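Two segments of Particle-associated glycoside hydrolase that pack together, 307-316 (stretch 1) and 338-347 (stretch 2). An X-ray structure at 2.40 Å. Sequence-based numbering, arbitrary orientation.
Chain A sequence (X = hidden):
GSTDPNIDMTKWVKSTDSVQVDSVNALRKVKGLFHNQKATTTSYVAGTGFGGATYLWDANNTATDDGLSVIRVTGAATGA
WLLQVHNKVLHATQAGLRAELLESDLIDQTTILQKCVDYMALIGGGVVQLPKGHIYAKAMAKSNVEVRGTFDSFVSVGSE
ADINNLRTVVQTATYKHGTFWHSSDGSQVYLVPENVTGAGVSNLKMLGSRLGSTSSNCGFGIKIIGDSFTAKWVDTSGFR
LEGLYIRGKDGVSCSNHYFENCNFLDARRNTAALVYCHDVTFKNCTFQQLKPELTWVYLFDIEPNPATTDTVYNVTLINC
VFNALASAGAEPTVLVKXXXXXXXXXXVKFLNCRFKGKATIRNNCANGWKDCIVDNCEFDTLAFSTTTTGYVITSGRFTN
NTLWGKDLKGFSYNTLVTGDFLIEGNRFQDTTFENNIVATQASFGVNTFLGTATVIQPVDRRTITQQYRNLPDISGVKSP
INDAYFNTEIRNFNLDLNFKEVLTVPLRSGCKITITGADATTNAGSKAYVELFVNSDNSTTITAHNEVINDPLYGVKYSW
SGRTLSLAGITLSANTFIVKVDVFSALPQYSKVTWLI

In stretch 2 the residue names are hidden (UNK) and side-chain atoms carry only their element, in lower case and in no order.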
ATOM      1  N   ALA A 307      23.568 -20.923   5.955  1.00 34.45           N
ATOM      2  CA  ALA A 307      24.907 -20.986   5.373  1.00 34.77           C
ATOM      3  C   ALA A 307      24.869 -21.062   3.847  1.00 34.33           C
ATOM      4  O   ALA A 307      25.724 -21.702   3.234  1.00 34.65           O
ATOM      5  CB  ALA A 307      25.707 -22.155   5.956  1.00 35.72           C
ATOM      6  N   THR A 308      23.882 -20.413   3.224  1.00 31.44           N
ATOM      7  CA  THR A 308      23.850 -20.223   1.780  1.00 30.94           C
ATOM      8  C   THR A 308      23.595 -18.754   1.490  1.00 30.29           C
ATOM      9  O   THR A 308      23.393 -17.943   2.399  1.00 30.21           O
ATOM     10  CB  THR A 308      22.766 -21.063   1.087  1.00 30.13           C
ATOM     11  OG1 THR A 308      21.481 -20.504   1.379  1.00 29.06           O
ATOM     12  CG2 THR A 308      22.815 -22.500   1.549  1.00 30.74           C
ATOM     13  N   THR A 309      23.585 -18.423   0.208  1.00 29.89           N
ATOM     14  CA  THR A 309      23.215 -17.096  -0.254  1.00 29.24           C
ATOM     15  C   THR A 309      21.713 -16.915  -0.375  1.00 28.09           C
ATOM     16  O   THR A 309      21.283 -15.886  -0.906  1.00 27.54           O
ATOM     17  CB  THR A 309      23.853 -16.808  -1.608  1.00 29.39           C
ATOM     18  OG1 THR A 309      23.478 -17.851  -2.525  1.00 29.16           O
ATOM     19  CG2 THR A 309      25.381 -16.689  -1.482  1.00 30.60           C
ATOM     20  N   ASP A 310      20.918 -17.889   0.072  1.00 29.40           N
ATOM     21  CA  ASP A 310      19.469 -17.741   0.056  1.00 29.08           C
ATOM     22  C   ASP A 310      19.032 -16.474   0.790  1.00 28.72           C
ATOM     23  O   ASP A 310      19.530 -16.156   1.875  1.00 28.77           O
ATOM     24  CB  ASP A 310      18.797 -18.941   0.719  1.00 29.47           C
ATOM     25  CG  ASP A 310      18.875 -20.201  -0.101  1.00 29.64           C
ATOM     26  OD1 ASP A 310      19.283 -20.160  -1.284  1.00 29.21           O
ATOM     27  OD2 ASP A 310      18.534 -21.254   0.474  1.00 30.12           O
ATOM     28  N   THR A 311      18.077 -15.763   0.201  1.00 31.27           N
ATOM     29  CA  THR A 311      17.488 -14.621   0.871  1.00 30.84           C
ATOM     30  C   THR A 311      16.078 -14.430   0.330  1.00 30.58           C
ATOM     31  O   THR A 311      15.812 -14.724  -0.841  1.00 30.66           O
ATOM     32  CB  THR A 311      18.341 -13.351   0.689  1.00 30.75           C
ATOM     33  OG1 THR A 311      17.785 -12.296   1.486  1.00 30.33           O
ATOM     34  CG2 THR A 311      18.379 -12.905  -0.764  1.00 30.80           C
ATOM     35  N   VAL A 312      15.166 -13.991   1.204  1.00 24.27           N
ATOM     36  CA  VAL A 312      13.779 -13.729   0.833  1.00 23.61           C
ATOM     37  C   VAL A 312      13.359 -12.392   1.407  1.00 23.53           C
ATOM     38  O   VAL A 312      13.565 -12.133   2.595  1.00 23.81           O
ATOM     39  CB  VAL A 312      12.813 -14.825   1.313  1.00 23.32           C
ATOM     40  CG1 VAL A 312      11.390 -14.419   0.961  1.00 22.77           C
ATOM     41  CG2 VAL A 312      13.158 -16.140   0.647  1.00 23.47           C
ATOM     42  N   TYR A 313      12.773 -11.545   0.569  1.00 23.25           N
ATOM     43  CA  TYR A 313      12.321 -10.249   1.038  1.00 23.26           C
ATOM     44  C   TYR A 313      11.282  -9.720   0.061  1.00 22.91           C
ATOM     45  O   TYR A 313      11.165 -10.210  -1.060  1.00 22.76           O
ATOM     46  CB  TYR A 313      13.498  -9.270   1.212  1.00 23.82           C
ATOM     47  CG  TYR A 313      14.405  -9.123   0.012  1.00 24.03           C
ATOM     48  CD1 TYR A 313      15.406 -10.055  -0.249  1.00 24.30           C
ATOM     49  CD2 TYR A 313      14.266  -8.043  -0.860  1.00 24.03           C
ATOM     50  CE1 TYR A 313      16.231  -9.926  -1.341  1.00 24.54           C
ATOM     51  CE2 TYR A 313      15.096  -7.907  -1.959  1.00 24.26           C
ATOM     52  CZ  TYR A 313      16.077  -8.855  -2.195  1.00 24.50           C
ATOM     53  OH  TYR A 313      16.908  -8.734  -3.295  1.00 24.78           O
ATOM     54  N   ASN A 314      10.513  -8.723   0.511  1.00 22.88           N
ATOM     55  CA  ASN A 314       9.458  -8.088  -0.286  1.00 22.71           C
ATOM     56  C   ASN A 314       8.376  -9.108  -0.659  1.00 22.33           C
ATOM     57  O   ASN A 314       8.211  -9.497  -1.809  1.00 22.26           O
ATOM     58  CB  ASN A 314      10.045  -7.415  -1.544  1.00 22.91           C
ATOM     59  CG  ASN A 314      11.185  -6.420  -1.224  1.00 23.39           C
ATOM     60  OD1 ASN A 314      11.354  -5.997  -0.077  1.00 23.61           O
ATOM     61  ND2 ASN A 314      11.931  -6.007  -2.250  1.00 23.62           N
ATOM     62  N   VAL A 315       7.625  -9.530   0.356  1.00 23.96           N
ATOM     63  CA  VAL A 315       6.548 -10.495   0.190  1.00 24.26           C
ATOM     64  C   VAL A 315       5.269  -9.888   0.737  1.00 24.48           C
ATOM     65  O   VAL A 315       5.257  -9.360   1.856  1.00 24.72           O
ATOM     66  CB  VAL A 315       6.854 -11.828   0.895  1.00 24.73           C
ATOM     67  CG1 VAL A 315       5.720 -12.828   0.660  1.00 25.12           C
ATOM     68  CG2 VAL A 315       8.204 -12.385   0.413  1.00 24.52           C
ATOM     69  N   THR A 316       4.198  -9.953  -0.046  1.00 28.23           N
ATOM     70  CA  THR A 316       2.922  -9.402   0.372  1.00 28.46           C
ATOM     71  C   THR A 316       1.852 -10.475   0.265  1.00 29.30           C
ATOM     72  O   THR A 316       1.634 -11.040  -0.814  1.00 29.52           O
ATOM     73  CB  THR A 316       2.556  -8.171  -0.459  1.00 27.74           C
ATOM     74  OG1 THR A 316       3.618  -7.214  -0.374  1.00 26.94           O
ATOM     75  CG2 THR A 316       1.288  -7.523   0.062  1.00 27.76           C
ATOM     76  N   UNK A 338      14.333 -13.773   8.163  1.00 30.53           N
ATOM     77  CA  UNK A 338      15.204 -12.823   7.494  1.00 30.52           C
ATOM     78  C   UNK A 338      16.613 -13.397   7.463  1.00 31.14           C
ATOM     79  O   UNK A 338      17.116 -13.871   8.487  1.00 31.63           O
ATOM     80  c   UNK A 338      15.922 -10.338   7.503  1.00 30.36           C
ATOM     81  c   UNK A 338      17.418 -10.416   7.726  1.00 30.83           C
ATOM     82  c   UNK A 338      15.171 -11.468   8.215  1.00 30.39           C
ATOM     83  o   UNK A 338      18.195 -10.158   6.772  1.00 30.92           O
ATOM     84  o   UNK A 338      17.812 -10.788   8.855  1.00 31.21           O
ATOM     85  N   UNK A 339      17.242 -13.382   6.289  1.00 29.08           N
ATOM     86  CA  UNK A 339      18.628 -13.835   6.171  1.00 29.72           C
ATOM     87  C   UNK A 339      19.299 -13.111   5.017  1.00 29.68           C
ATOM     88  O   UNK A 339      18.891 -13.290   3.864  1.00 29.58           O
ATOM     89  c   UNK A 339      20.149 -17.353   5.363  1.00 31.53           C
ATOM     90  c   UNK A 339      20.116 -15.845   5.601  1.00 30.93           C
ATOM     91  c   UNK A 339      18.706 -15.343   5.942  1.00 30.24           C
ATOM     92  n   UNK A 339      20.530 -17.753   4.156  1.00 31.70           N
ATOM     93  o   UNK A 339      19.827 -18.143   6.256  1.00 31.90           O
ATOM     94  N   UNK A 340      20.325 -12.311   5.325  1.00 38.32           N
ATOM     95  CA  UNK A 340      21.160 -11.683   4.303  1.00 38.39           C
ATOM     96  C   UNK A 340      20.344 -10.826   3.334  1.00 37.95           C
ATOM     97  O   UNK A 340      20.678 -10.723   2.149  1.00 38.05           O
ATOM     98  o   UNK A 340      23.467 -13.032   5.427  1.00 39.71           O
ATOM     99  n   UNK A 340      23.172 -14.790   4.082  1.00 39.93           N
ATOM    100  c   UNK A 340      21.983 -12.733   3.531  1.00 38.87           C
ATOM    101  c   UNK A 340      22.935 -13.543   4.440  1.00 39.51           C
ATOM    102  N   UNK A 341      19.246 -10.239   3.803  1.00 28.74           N
ATOM    103  CA  UNK A 341      18.456  -9.378   2.935  1.00 28.46           C
ATOM    104  C   UNK A 341      19.172  -8.044   2.744  1.00 28.48           C
ATOM    105  O   UNK A 341      19.911  -7.597   3.628  1.00 28.52           O
ATOM    106  o   UNK A 341      17.117  -8.357   4.704  1.00 27.86           O
ATOM    107  c   UNK A 341      16.343 -10.485   3.766  1.00 27.97           C
ATOM    108  c   UNK A 341      17.050  -9.143   3.499  1.00 28.03           C
ATOM    109  N   UNK A 342      18.973  -7.394   1.595  1.00 27.97           N
ATOM    110  CA  UNK A 342      19.737  -6.165   1.306  1.00 28.03           C
ATOM    111  C   UNK A 342      19.504  -5.039   2.302  1.00 28.43           C
ATOM    112  O   UNK A 342      20.441  -4.275   2.581  1.00 29.29           O
ATOM    113  c   UNK A 342      19.259  -5.774  -0.095  1.00 28.17           C
ATOM    114  c   UNK A 342      18.045  -7.748   0.510  1.00 28.07           C
ATOM    115  c   UNK A 342      17.905  -6.469  -0.251  1.00 28.10           C
ATOM    116  N   UNK A 343      18.299  -4.892   2.843  1.00 27.31           N
ATOM    117  CA  UNK A 343      18.054  -3.812   3.792  1.00 27.77           C
ATOM    118  C   UNK A 343      18.003  -4.270   5.239  1.00 28.09           C
ATOM    119  O   UNK A 343      17.982  -3.422   6.135  1.00 28.68           O
ATOM    120  c   UNK A 343      16.751  -3.075   3.468  1.00 27.21           C
ATOM    121  c   UNK A 343      16.688  -2.689   1.991  1.00 26.91           C
ATOM    122  o   UNK A 343      15.637  -3.904   3.829  1.00 26.50           O
ATOM    123  N   UNK A 344      18.046  -5.561   5.504  1.00 30.58           N
ATOM    124  CA  UNK A 344      17.922  -6.023   6.867  1.00 30.63           C
ATOM    125  C   UNK A 344      16.504  -6.263   7.331  1.00 30.38           C
ATOM    126  O   UNK A 344      16.314  -6.775   8.442  1.00 30.50           O
ATOM    127  N   UNK A 345      15.504  -5.912   6.515  1.00 27.15           N
ATOM    128  CA  UNK A 345      14.119  -6.243   6.772  1.00 26.98           C
ATOM    129  C   UNK A 345      13.639  -7.249   5.731  1.00 26.98           C
ATOM    130  O   UNK A 345      14.005  -7.142   4.555  1.00 27.08           O
ATOM    131  o   UNK A 345      11.857  -5.328   6.788  1.00 26.77           O
ATOM    132  c   UNK A 345      13.229  -4.995   6.732  1.00 26.82           C
ATOM    133  N   UNK A 346      12.891  -8.279   6.128  1.00 27.49           N
ATOM    134  CA  UNK A 346      12.280  -9.153   5.120  1.00 27.45           C
ATOM    135  C   UNK A 346      11.132  -8.473   4.381  1.00 27.40           C
ATOM    136  O   UNK A 346      10.716  -8.972   3.327  1.00 27.38           O
ATOM    137  c   UNK A 346      11.458  -9.722   7.291  1.00 27.41           C
ATOM    138  c   UNK A 346      11.794 -10.348   5.944  1.00 27.37           C
ATOM    139  c   UNK A 346      12.467  -8.619   7.499  1.00 27.50           C
ATOM    140  N   UNK A 347      10.637  -7.340   4.891  1.00 25.94           N
ATOM    141  CA  UNK A 347       9.577  -6.569   4.245  1.00 25.84           C
ATOM    142  C   UNK A 347       8.425  -7.486   3.840  1.00 25.87           C
ATOM    143  O   UNK A 347       8.010  -7.550   2.678  1.00 25.55           O
ATOM    144  c   UNK A 347      10.134  -5.794   3.056  1.00 25.56           C
ATOM    145  c   UNK A 347       9.154  -4.791   2.504  1.00 24.90           C
ATOM    146  o   UNK A 347       8.222  -4.348   3.198  1.00 24.86           O
ATOM    147  n   UNK A 347       9.346  -4.427   1.238  1.00 24.16           N
TER
HETATM  148  O   HOH W   1      15.146 -13.516   4.226  1.00 21.83           O
HETATM  149  O   HOH W   2       5.972  -6.209   1.153  1.00 26.77           O

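Position 338 carries three carbons in a row, the third bearing two oxygens and no nitrogen, and the side chain stays clear of stretch 1. The residue is Glu 338. A carboxylate is useful here because its OE2 accepts from the backbone N of 341 (3.2 Å).

Position 339 also has three carbons, ending in one oxygen and one nitrogen, and that nitrogen lies 3.0 Å from Asp 310 O: an extended amide, Gln 339. Its reach suits the place, for NE2 donates a weak hydrogen bond to that Asp 310 O. Its backbone O accepts from Thr 311 OG1 at 2.8 Å.

Position 340 has two carbons, the second with one oxygen and one nitrogen. CB points toward stretch 1, and the nitrogen comes within 3.6 Å of Thr 308 O. This is Asn 340. Its phi/psi of 57/31 is left-handed, a conformation asparagine tolerates well.

At 341 one carbon branches to an oxygen and a carbon; the branch carbon lies 3.4 Å from Val 312 O and 4.0 Å from Tyr 313 CB. This is Thr 341, whose two branches suit two tasks: CG2 makes those contacts, while OG1 donates to Glu 338 OE2 (2.9 Å).

Three carbons at 342 close a ring onto the backbone N, and the carbon bonded to that N sits over one face of the Tyr 313 ring, 3.5 Å from the centroid and 15° off the normal. This is Pro 342, and the approach is a CH-pi contact that the CD of a ring closed onto the backbone N is placed to make.

Position 343 again branches from one carbon to an oxygen and a carbon, and makes no contact with stretch 1. In Thr 343 the hydroxyl serves stretch 2 itself: OG1 accepts a weak hydrogen bond from the backbone N of 345 (3.4 Å).

Position 344 has no side-chain atoms: Gly 344. At phi/psi 88/-7 a CB would jam against the preceding carbonyl O.

One carbon then one oxygen at 345 mark Ser 345, whose OG accepts from the backbone N of 347 (3.0 Å), bracing the turn.

At 346 a three-carbon ring again closes onto N. CA-to-CB points away overall, though CB touches stretch 1. This is Pro 346; its backbone O accepts from Asn 314 N at 2.8 Å.

Position 347 has two carbons, the second with an oxygen and a nitrogen. CB points toward stretch 1, and the nitrogen lies 2.9 Å from Asn 314 OD1. This is Asn 347: ND2 donates to that OD1, pairing two amides, and its O accepts from Val 315 N (3.1 Å).

The contact thus joins at two places. Near Thr 311, Gln 339 supplies both backbone and side-chain bonds, and a water accepts from Val 312 N and Gln 339 N. At the strand, backbone carbonyls of 346 and 347 receive successive amides. Between them, Tyr 313 packs against Pro 342.

Stretch 2, residues 338-347: EQNTPTGSPN
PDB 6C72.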